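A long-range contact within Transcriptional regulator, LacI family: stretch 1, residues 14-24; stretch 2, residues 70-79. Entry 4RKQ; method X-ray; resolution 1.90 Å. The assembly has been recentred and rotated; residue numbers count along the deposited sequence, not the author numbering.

Stretch 1 (14-24) ARTSVGLAIPD
Stretch 2 (70-79) QVDAVIGYLG

Residues 17-22 form a strand that runs parallel to the strand through Val74 and Ile75, with 26° between their directions and a closest axis approach of 4.6 Å. Phi is near -100 to -130° and psi near 120 to 145° along 17-22. The register pairs Gly19 with Val74 (CA to CA 4.6 Å), Leu20 with Ile75 (5.0 Å) and Ala21 with Gly76 (4.4 Å).

The backbone ladder alternates donors and acceptors. Gly19 N donates to Ala73 O (2.9 Å), and Ile75 N donates to Gly19 O (2.8 Å). Ala21 N then donates to Ile75 O (3.0 Å), and Tyr77 N to Ala21 O (3.1 Å). Gly19 and Ala21 thus use both backbone polar groups across the contact. Leu20 CA adds a CA-H...O contact to Ile75 O at 3.1 Å.

At the start of the pairing, Asp72 (chi1 m) points toward stretch 1. Its OD2 accepts from Ser17 N (3.0 Å), while Asp72 N donates to Ser17 O (2.8 Å). Ser17, with chi1 t, also donates from OG to Gln70 O (2.8 Å). A water lies 2.9 Å from Thr16 OG1 and donates a weak bond to Asp72 OD2 (2.9 Å). Ala73 N is buried without a partner; Ser17 O is 3.7 Å away, unbonded.

The contact buries 620 Å². Val18, Leu20 and Ile75 share one sheet face. Val18 CG1 lies 4.1 Å from Ile75 CD1, and Leu20 CD1 3.7 Å from Ile75 CG2. Leu20 has chi1 t and chi2 p; Ile75 has m and t. Ala21 and Val74 (chi1 t) point to the other face, where Ala21 CB meets Leu78 CD2 at 3.7 Å. Glycine suits positions 19 and 76: an ideal CB on Gly19 would lie 3.3 Å from Val71 CG1, and one on Gly76 3.1 Å from Ala21 CB. Pro23 CD closes the contact, 3.8 Å from Tyr77 CB.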

ATOM      1  N   ALA A  14     -21.148   2.569 -24.195  1.00 48.08           N
ATOM      2  CA  ALA A  14     -20.208   1.497 -23.836  1.00 48.30           C
ATOM      3  C   ALA A  14     -18.812   2.085 -23.573  1.00 33.81           C
ATOM      4  O   ALA A  14     -18.321   2.920 -24.332  1.00 35.28           O
ATOM      5  CB  ALA A  14     -20.149   0.443 -24.937  1.00 59.98           C
ATOM      6  N   ARG A  15     -18.179   1.624 -22.505  1.00 27.04           N
ATOM      7  CA  ARG A  15     -17.020   2.301 -21.941  1.00 25.49           C
ATOM      8  C   ARG A  15     -15.738   1.577 -22.252  1.00 25.73           C
ATOM      9  O   ARG A  15     -15.723   0.354 -22.329  1.00 23.85           O
ATOM     10  CB  ARG A  15     -17.146   2.418 -20.422  1.00 24.34           C
ATOM     11  CG  ARG A  15     -18.392   3.158 -19.945  1.00 35.06           C
ATOM     12  CD  ARG A  15     -18.528   4.524 -20.630  1.00 41.56           C
ATOM     13  NE  ARG A  15     -19.774   5.222 -20.269  1.00 31.21           N
ATOM     14  CZ  ARG A  15     -19.926   5.973 -19.190  1.00 35.78           C
ATOM     15  NH1 ARG A  15     -18.931   6.125 -18.324  1.00 32.78           N
ATOM     16  NH2 ARG A  15     -21.102   6.554 -18.957  1.00 34.31           N
ATOM     17  N   THR A  16     -14.685   2.360 -22.414  1.00 23.23           N
ATOM     18  CA  THR A  16     -13.349   1.857 -22.487  1.00 20.36           C
ATOM     19  C   THR A  16     -12.974   1.118 -21.218  1.00 18.32           C
ATOM     20  O   THR A  16     -13.309   1.522 -20.117  1.00 19.41           O
ATOM     21  CB  THR A  16     -12.370   3.005 -22.711  1.00 20.36           C
ATOM     22  OG1 THR A  16     -12.606   3.521 -23.996  1.00 23.94           O
ATOM     23  CG2 THR A  16     -10.900   2.544 -22.603  1.00 19.91           C
ATOM     24  N   SER A  17     -12.285   0.005 -21.399  1.00 15.24           N
ATOM     25  CA  SER A  17     -11.850  -0.811 -20.297  1.00 13.06           C
ATOM     26  C   SER A  17     -10.351  -0.919 -20.367  1.00 16.33           C
ATOM     27  O   SER A  17      -9.821  -1.233 -21.402  1.00 17.31           O
ATOM     28  CB  SER A  17     -12.480  -2.204 -20.431  1.00 21.02           C
ATOM     29  OG  SER A  17     -11.898  -3.064 -19.467  1.00 22.18           O
ATOM     30  N   VAL A  18      -9.684  -0.662 -19.256  1.00 11.70           N
ATOM     31  CA  VAL A  18      -8.246  -0.638 -19.170  1.00 13.09           C
ATOM     32  C   VAL A  18      -7.755  -1.610 -18.081  1.00 12.90           C
ATOM     33  O   VAL A  18      -8.307  -1.696 -16.979  1.00 14.76           O
ATOM     34  CB  VAL A  18      -7.698   0.758 -18.840  1.00 16.92           C
ATOM     35  CG1 VAL A  18      -6.191   0.709 -18.855  1.00 17.23           C
ATOM     36  CG2 VAL A  18      -8.127   1.724 -19.914  1.00 26.69           C
ATOM     37  N   GLY A  19      -6.766  -2.395 -18.437  1.00 13.34           N
ATOM     38  CA  GLY A  19      -6.134  -3.322 -17.465  1.00 13.35           C
ATOM     39  C   GLY A  19      -4.856  -2.727 -16.915  1.00 12.04           C
ATOM     40  O   GLY A  19      -4.092  -2.111 -17.637  1.00 13.81           O
ATOM     41  N   LEU A  20      -4.637  -2.891 -15.610  1.00  8.97           N
ATOM     42  CA  LEU A  20      -3.447  -2.434 -14.964  1.00 11.07           C
ATOM     43  C   LEU A  20      -2.744  -3.664 -14.411  1.00 15.78           C
ATOM     44  O   LEU A  20      -3.299  -4.401 -13.590  1.00 16.99           O
ATOM     45  CB  LEU A  20      -3.868  -1.514 -13.815  1.00 14.14           C
ATOM     46  CG  LEU A  20      -3.097  -0.450 -13.105  1.00 39.05           C
ATOM     47  CD1 LEU A  20      -2.177   0.327 -14.029  1.00 43.17           C
ATOM     48  CD2 LEU A  20      -4.187   0.443 -12.475  1.00 24.98           C
ATOM     49  N   ALA A  21      -1.522  -3.884 -14.856  1.00 14.65           N
ATOM     50  CA  ALA A  21      -0.724  -5.033 -14.398  1.00 17.01           C
ATOM     51  C   ALA A  21       0.388  -4.547 -13.406  1.00 12.60           C
ATOM     52  O   ALA A  21       1.208  -3.671 -13.732  1.00 16.48           O
ATOM     53  CB  ALA A  21      -0.121  -5.746 -15.595  1.00 14.47           C
ATOM     54  N   ILE A  22       0.379  -5.061 -12.192  1.00 13.93           N
ATOM     55  CA  ILE A  22       1.416  -4.710 -11.234  1.00 13.06           C
ATOM     56  C   ILE A  22       2.021  -5.984 -10.633  1.00 10.70           C
ATOM     57  O   ILE A  22       1.292  -6.928 -10.430  1.00 14.17           O
ATOM     58  CB  ILE A  22       0.926  -3.788 -10.123  1.00 23.00           C
ATOM     59  CG1 ILE A  22      -0.342  -4.328  -9.563  1.00 16.38           C
ATOM     60  CG2 ILE A  22       0.667  -2.376 -10.699  1.00 27.34           C
ATOM     61  CD1 ILE A  22      -0.674  -3.759  -8.217  1.00 22.61           C
ATOM     62  N   PRO A  23       3.334  -5.969 -10.379  1.00 14.07           N
ATOM     63  CA  PRO A  23       4.007  -7.175  -9.923  1.00 15.49           C
ATOM     64  C   PRO A  23       3.733  -7.551  -8.484  1.00 13.74           C
ATOM     65  O   PRO A  23       3.983  -8.653  -8.130  1.00 17.69           O
ATOM     66  CB  PRO A  23       5.491  -6.849 -10.084  1.00 21.63           C
ATOM     67  CG  PRO A  23       5.576  -5.393 -10.121  1.00 20.55           C
ATOM     68  CD  PRO A  23       4.281  -4.885 -10.664  1.00 12.44           C
ATOM     69  N   ASP A  24       3.304  -6.612  -7.647  1.00 14.11           N
ATOM     70  CA  ASP A  24       2.901  -6.933  -6.278  1.00 13.56           C
ATOM     71  C   ASP A  24       2.126  -5.779  -5.740  1.00 19.10           C
ATOM     72  O   ASP A  24       2.067  -4.730  -6.365  1.00 20.57           O
ATOM     73  CB  ASP A  24       4.113  -7.212  -5.364  1.00 18.70           C
ATOM     74  CG  ASP A  24       5.055  -6.023  -5.236  1.00 32.51           C
ATOM     75  OD1 ASP A  24       4.670  -4.962  -4.676  1.00 30.46           O
ATOM     76  OD2 ASP A  24       6.192  -6.145  -5.719  1.00 27.83           O
ATOM     77  N   GLN A  70     -10.633  -8.850 -21.765  1.00 13.43           N
ATOM     78  CA  GLN A  70     -11.592  -8.000 -21.088  1.00 13.95           C
ATOM     79  C   GLN A  70     -11.203  -6.534 -21.070  1.00 15.56           C
ATOM     80  O   GLN A  70     -11.839  -5.742 -20.403  1.00 17.32           O
ATOM     81  CB  GLN A  70     -11.933  -8.538 -19.699  1.00 24.21           C
ATOM     82  CG  GLN A  70     -10.824  -8.600 -18.727  1.00 30.61           C
ATOM     83  CD  GLN A  70     -11.303  -9.101 -17.361  1.00127.52           C
ATOM     84  OE1 GLN A  70     -12.035  -8.427 -16.633  1.00 36.33           O
ATOM     85  NE2 GLN A  70     -10.895 -10.299 -17.020  1.00 39.82           N
ATOM     86  N   VAL A  71     -10.171  -6.161 -21.816  1.00 12.16           N
ATOM     87  CA  VAL A  71      -9.729  -4.782 -21.856  1.00 14.51           C
ATOM     88  C   VAL A  71      -9.417  -4.352 -23.263  1.00 17.70           C
ATOM     89  O   VAL A  71      -9.264  -5.168 -24.146  1.00 15.82           O
ATOM     90  CB  VAL A  71      -8.456  -4.510 -20.992  1.00 16.34           C
ATOM     91  CG1 VAL A  71      -8.739  -4.939 -19.568  1.00 17.25           C
ATOM     92  CG2 VAL A  71      -7.216  -5.190 -21.574  1.00 17.75           C
ATOM     93  N   ASP A  72      -9.318  -3.041 -23.432  1.00 14.38           N
ATOM     94  CA  ASP A  72      -8.986  -2.423 -24.684  1.00 15.36           C
ATOM     95  C   ASP A  72      -7.536  -1.997 -24.720  1.00 13.98           C
ATOM     96  O   ASP A  72      -7.023  -1.618 -25.774  1.00 16.72           O
ATOM     97  CB  ASP A  72      -9.837  -1.183 -24.854  1.00 15.77           C
ATOM     98  CG  ASP A  72     -11.306  -1.499 -24.930  1.00 25.59           C
ATOM     99  OD1 ASP A  72     -11.678  -2.516 -25.561  1.00 24.17           O
ATOM    100  OD2 ASP A  72     -12.076  -0.768 -24.287  1.00 19.42           O
ATOM    101  N   ALA A  73      -6.877  -2.038 -23.571  1.00 14.28           N
ATOM    102  CA  ALA A  73      -5.502  -1.528 -23.440  1.00 13.09           C
ATOM    103  C   ALA A  73      -4.979  -1.953 -22.093  1.00 13.31           C
ATOM    104  O   ALA A  73      -5.782  -2.229 -21.180  1.00 10.13           O
ATOM    105  CB  ALA A  73      -5.476  -0.002 -23.514  1.00 12.74           C
ATOM    106  N   VAL A  74      -3.659  -1.918 -21.940  1.00 12.73           N
ATOM    107  CA  VAL A  74      -3.048  -2.257 -20.652  1.00 11.75           C
ATOM    108  C   VAL A  74      -2.004  -1.237 -20.311  1.00 12.20           C
ATOM    109  O   VAL A  74      -1.280  -0.813 -21.177  1.00 13.34           O
ATOM    110  CB  VAL A  74      -2.395  -3.646 -20.665  1.00 10.62           C
ATOM    111  CG1 VAL A  74      -1.617  -3.917 -19.375  1.00 16.49           C
ATOM    112  CG2 VAL A  74      -3.444  -4.733 -20.906  1.00 14.16           C
ATOM    113  N   ILE A  75      -1.963  -0.867 -19.035  1.00 10.30           N
ATOM    114  CA  ILE A  75      -0.898  -0.031 -18.463  1.00 14.14           C
ATOM    115  C   ILE A  75      -0.239  -0.923 -17.409  1.00 13.21           C
ATOM    116  O   ILE A  75      -0.938  -1.498 -16.548  1.00 14.22           O
ATOM    117  CB  ILE A  75      -1.508   1.195 -17.776  1.00 13.03           C
ATOM    118  CG1 ILE A  75      -2.031   2.141 -18.831  1.00 16.86           C
ATOM    119  CG2 ILE A  75      -0.436   1.906 -16.916  1.00 14.14           C
ATOM    120  CD1 ILE A  75      -2.973   3.189 -18.231  1.00 20.89           C
ATOM    121  N   GLY A  76       1.074  -1.101 -17.473  1.00 14.36           N
ATOM    122  CA  GLY A  76       1.706  -2.008 -16.530  1.00 28.62           C
ATOM    123  C   GLY A  76       3.201  -1.916 -16.318  1.00 13.81           C
ATOM    124  O   GLY A  76       3.933  -1.362 -17.142  1.00 15.49           O
ATOM    125  N   TYR A  77       3.611  -2.477 -15.195  1.00 12.42           N
ATOM    126  CA  TYR A  77       4.992  -2.804 -14.917  1.00 13.36           C
ATOM    127  C   TYR A  77       5.096  -4.296 -15.191  1.00 22.82           C
ATOM    128  O   TYR A  77       4.535  -5.104 -14.472  1.00 17.08           O
ATOM    129  CB  TYR A  77       5.329  -2.497 -13.471  1.00 14.04           C
ATOM    130  CG  TYR A  77       5.590  -1.054 -13.169  1.00 16.08           C
ATOM    131  CD1 TYR A  77       4.526  -0.132 -12.975  1.00 16.30           C
ATOM    132  CD2 TYR A  77       6.875  -0.590 -13.061  1.00 17.23           C
ATOM    133  CE1 TYR A  77       4.781   1.191 -12.681  1.00 18.29           C
ATOM    134  CE2 TYR A  77       7.128   0.726 -12.777  1.00 19.73           C
ATOM    135  CZ  TYR A  77       6.104   1.598 -12.570  1.00 18.20           C
ATOM    136  OH  TYR A  77       6.413   2.901 -12.315  1.00 18.23           O
ATOM    137  N   LEU A  78       5.783  -4.670 -16.260  1.00 14.96           N
ATOM    138  CA  LEU A  78       5.712  -6.062 -16.726  1.00 16.40           C
ATOM    139  C   LEU A  78       6.945  -6.916 -16.459  1.00 21.48           C
ATOM    140  O   LEU A  78       6.964  -8.103 -16.831  1.00 19.05           O
ATOM    141  CB  LEU A  78       5.397  -6.094 -18.212  1.00 19.38           C
ATOM    142  CG  LEU A  78       4.033  -5.482 -18.605  1.00 18.92           C
ATOM    143  CD1 LEU A  78       3.820  -5.862 -20.021  1.00 21.24           C
ATOM    144  CD2 LEU A  78       2.884  -5.967 -17.733  1.00 21.26           C
ATOM    145  N   GLY A  79       7.960  -6.341 -15.828  1.00 20.57           N
ATOM    146  CA  GLY A  79       9.163  -7.111 -15.444  1.00 25.58           C
ATOM    147  C   GLY A  79       9.947  -7.695 -16.591  1.00 26.88           C
ATOM    148  O   GLY A  79      10.523  -8.762 -16.463  1.00 25.28           O
TER
HETATM  149  O   HOH W   1     -12.044   1.571 -26.063  1.00 39.83           O